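PDB 6BRM: putative metal-dependent isothiocyanate hydrolase SaxA from Pectobacterium carotovorum, which probably hydrolyses isothiocyanates, using a pair of zinc ions held in a metallo-beta-lactamase fold. Local coordinates for residues 126-131 with 197-202. Numbering follows the deposited sequence.
Sequences GQHGSN and PIIMGK. With ZN (zinc ion), chain L.
His128 ND1 donates a hydrogen bond to the backbone carbonyl Ile198 O across 2.9 Å, and this is the one hydrogen bond that joins residues 126-131 to residues 197-202. It is bent, with an N-H...O angle of 143°; Ile198 O lies at the ring edge, slightly tilted from the ring plane, while ND1 sits above the carbonyl plane rather than within it. The other ring nitrogen, NE2, binds a zinc ion at 2.2 Å, and a water also bound to that zinc lies in the ring plane. His67, His69 and Asp164 complete the site, Asp164 being shared with the second zinc, in the dinuclear centre of a metallo-beta-lactamase fold. Ile198 O is therefore a second-shell acceptor: together with the zinc bond it helps fix the rotation of the imidazole and, by accepting from ND1, probably makes NE2 a stronger donor to the metal. CG of His128 stands anti to the backbone N (chi1 -159°), which carries the ring out between Ile198 O and the zinc. His128 is also the centre of an inverse gamma turn.

Ile199 adds a methyl contact, its side chain running beside that of His128 and pointing the same way. Its CG2 approaches the ring obliquely, 3.4 Å from His128 CE1, and the same side chain also touches His221, a ligand of the second zinc. Ile198 meets the loop mainly through its backbone. Beyond His128 the backbones pack directly: Gly129 CA lies 4.1 Å from Pro197 O, and at the Gly129 backbone angles a CB would collide with His128 O.

Within residues 126-131, Gln127 NE2 donates to Asn131 OD1, which lies close to the Gln127 amide plane. Gln127 OE1 accepts from Lys169 N of the second subunit, tying this zinc-binding loop to the dimer interface.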
ATOM      1  N   GLY B 126       5.022  -1.991   3.092  1.00 45.96           N
ATOM      2  CA  GLY B 126       4.612  -3.328   2.654  1.00 45.41           C
ATOM      3  C   GLY B 126       3.234  -3.650   3.197  1.00 45.36           C
ATOM      4  O   GLY B 126       2.592  -2.800   3.816  1.00 43.29           O
ATOM      5  N   GLN B 127       2.770  -4.871   2.941  1.00 45.42           N
ATOM      6  CA  GLN B 127       1.560  -5.389   3.563  1.00 46.51           C
ATOM      7  C   GLN B 127       1.822  -6.796   4.098  1.00 47.79           C
ATOM      8  O   GLN B 127       2.035  -7.729   3.324  1.00 50.00           O
ATOM      9  CB  GLN B 127       0.401  -5.385   2.566  1.00 47.16           C
ATOM     10  CG  GLN B 127      -0.967  -5.477   3.226  1.00 47.46           C
ATOM     11  CD  GLN B 127      -2.096  -5.100   2.289  1.00 48.29           C
ATOM     12  OE1 GLN B 127      -2.590  -3.972   2.318  1.00 48.57           O
ATOM     13  NE2 GLN B 127      -2.505  -6.042   1.448  1.00 48.66           N
ATOM     14  N   HIS B 128       1.789  -6.938   5.424  1.00 48.66           N
ATOM     15  CA  HIS B 128       2.118  -8.189   6.116  1.00 47.83           C
ATOM     16  C   HIS B 128       0.871  -9.081   6.195  1.00 48.15           C
ATOM     17  O   HIS B 128       0.403  -9.426   7.282  1.00 51.12           O
ATOM     18  CB  HIS B 128       2.667  -7.862   7.518  1.00 47.35           C
ATOM     19  CG  HIS B 128       3.497  -8.948   8.132  1.00 47.82           C
ATOM     20  ND1 HIS B 128       3.439 -10.264   7.724  1.00 46.80           N
ATOM     21  CD2 HIS B 128       4.388  -8.910   9.152  1.00 46.82           C
ATOM     22  CE1 HIS B 128       4.269 -10.986   8.458  1.00 46.88           C
ATOM     23  NE2 HIS B 128       4.850 -10.191   9.337  1.00 45.96           N
ATOM     24  N   GLY B 129       0.348  -9.470   5.036  1.00 46.80           N
ATOM     25  CA  GLY B 129      -0.925 -10.191   4.957  1.00 46.04           C
ATOM     26  C   GLY B 129      -1.695  -9.882   3.693  1.00 45.91           C
ATOM     27  O   GLY B 129      -1.361  -8.950   2.963  1.00 45.31           O
ATOM     28  N   SER B 130      -2.732 -10.677   3.444  1.00 48.15           N
ATOM     29  CA  SER B 130      -3.638 -10.470   2.310  1.00 48.89           C
ATOM     30  C   SER B 130      -4.565  -9.279   2.547  1.00 48.99           C
ATOM     31  O   SER B 130      -4.686  -8.795   3.670  1.00 50.48           O
ATOM     32  CB  SER B 130      -4.488 -11.720   2.085  1.00 49.43           C
ATOM     33  OG  SER B 130      -5.296 -11.980   3.223  1.00 50.21           O
ATOM     34  N   ASN B 131      -5.226  -8.829   1.485  1.00 50.01           N
ATOM     35  CA  ASN B 131      -6.228  -7.754   1.567  1.00 49.83           C
ATOM     36  C   ASN B 131      -7.362  -8.073   2.542  1.00 51.05           C
ATOM     37  O   ASN B 131      -7.835  -7.184   3.254  1.00 52.13           O
ATOM     38  CB  ASN B 131      -6.825  -7.466   0.181  1.00 48.91           C
ATOM     39  CG  ASN B 131      -5.860  -6.740  -0.738  1.00 48.57           C
ATOM     40  OD1 ASN B 131      -4.705  -6.508  -0.389  1.00 49.07           O
ATOM     41  ND2 ASN B 131      -6.334  -6.376  -1.921  1.00 48.59           N
ATOM     42  N   PRO B 197      -1.542 -16.604   2.655  1.00 51.93           N
ATOM     43  CA  PRO B 197      -0.155 -16.232   2.984  1.00 51.07           C
ATOM     44  C   PRO B 197       0.020 -14.854   3.638  1.00 51.67           C
ATOM     45  O   PRO B 197      -0.696 -13.910   3.289  1.00 54.73           O
ATOM     46  CB  PRO B 197       0.551 -16.268   1.626  1.00 51.13           C
ATOM     47  CG  PRO B 197      -0.223 -17.255   0.830  1.00 51.52           C
ATOM     48  CD  PRO B 197      -1.652 -17.097   1.267  1.00 51.92           C
ATOM     49  N   ILE B 198       0.956 -14.773   4.588  1.00 48.65           N
ATOM     50  CA  ILE B 198       1.273 -13.534   5.322  1.00 46.54           C
ATOM     51  C   ILE B 198       2.626 -12.905   4.946  1.00 45.27           C
ATOM     52  O   ILE B 198       2.897 -11.757   5.325  1.00 43.00           O
ATOM     53  CB  ILE B 198       1.209 -13.728   6.861  1.00 46.74           C
ATOM     54  CG1 ILE B 198       2.119 -14.873   7.332  1.00 46.24           C
ATOM     55  CG2 ILE B 198      -0.227 -13.982   7.300  1.00 46.89           C
ATOM     56  CD1 ILE B 198       2.488 -14.796   8.797  1.00 46.44           C
ATOM     57  N   ILE B 199       3.469 -13.664   4.239  1.00 43.81           N
ATOM     58  CA  ILE B 199       4.725 -13.172   3.674  1.00 44.37           C
ATOM     59  C   ILE B 199       4.923 -13.803   2.281  1.00 46.06           C
ATOM     60  O   ILE B 199       4.032 -14.503   1.789  1.00 45.47           O
ATOM     61  CB  ILE B 199       5.926 -13.451   4.623  1.00 44.58           C
ATOM     62  CG1 ILE B 199       6.057 -14.945   4.946  1.00 44.28           C
ATOM     63  CG2 ILE B 199       5.792 -12.652   5.916  1.00 43.57           C
ATOM     64  CD1 ILE B 199       7.313 -15.285   5.724  1.00 44.26           C
ATOM     65  N   MET B 200       6.072 -13.561   1.646  1.00 48.53           N
ATOM     66  CA  MET B 200       6.318 -14.044   0.276  1.00 49.75           C
ATOM     67  C   MET B 200       6.640 -15.535   0.239  1.00 50.33           C
ATOM     68  O   MET B 200       6.923 -16.151   1.271  1.00 48.76           O
ATOM     69  CB  MET B 200       7.454 -13.262  -0.395  1.00 50.12           C
ATOM     70  CG  MET B 200       7.296 -11.755  -0.315  1.00 50.88           C
ATOM     71  SD  MET B 200       8.191 -10.810  -1.555  1.00 52.53           S
ATOM     72  CE  MET B 200       6.848 -10.056  -2.470  1.00 52.78           C
ATOM     73  N   GLY B 201       6.597 -16.095  -0.968  1.00 51.10           N
ATOM     74  CA  GLY B 201       6.901 -17.504  -1.200  1.00 53.98           C
ATOM     75  C   GLY B 201       7.722 -17.713  -2.453  1.00 57.08           C
ATOM     76  O   GLY B 201       8.475 -16.829  -2.870  1.00 59.58           O
ATOM     77  N   LYS B 202       7.579 -18.896  -3.047  1.00 59.99           N
ATOM     78  CA  LYS B 202       8.287 -19.243  -4.282  1.00 61.04           C
ATOM     79  C   LYS B 202       7.747 -18.471  -5.491  1.00 63.01           C
ATOM     80  O   LYS B 202       8.537 -17.968  -6.290  1.00 64.06           O
ATOM     81  CB  LYS B 202       8.269 -20.764  -4.533  1.00 61.09           C
ATOM     82  CG  LYS B 202       6.912 -21.379  -4.860  1.00 61.67           C
ATOM     83  CD  LYS B 202       6.931 -22.894  -4.694  1.00 62.21           C
ATOM     84  CE  LYS B 202       5.612 -23.524  -5.116  1.00 62.11           C
ATOM     85  NZ  LYS B 202       5.615 -25.002  -4.952  1.00 61.99           N
TER
HETATM   86 ZN    ZN L 301       6.494 -10.244  10.791  1.00 48.41          ZN
HETATM   87  O   HOH W   1       7.248 -12.072  11.726  1.00 47.57           O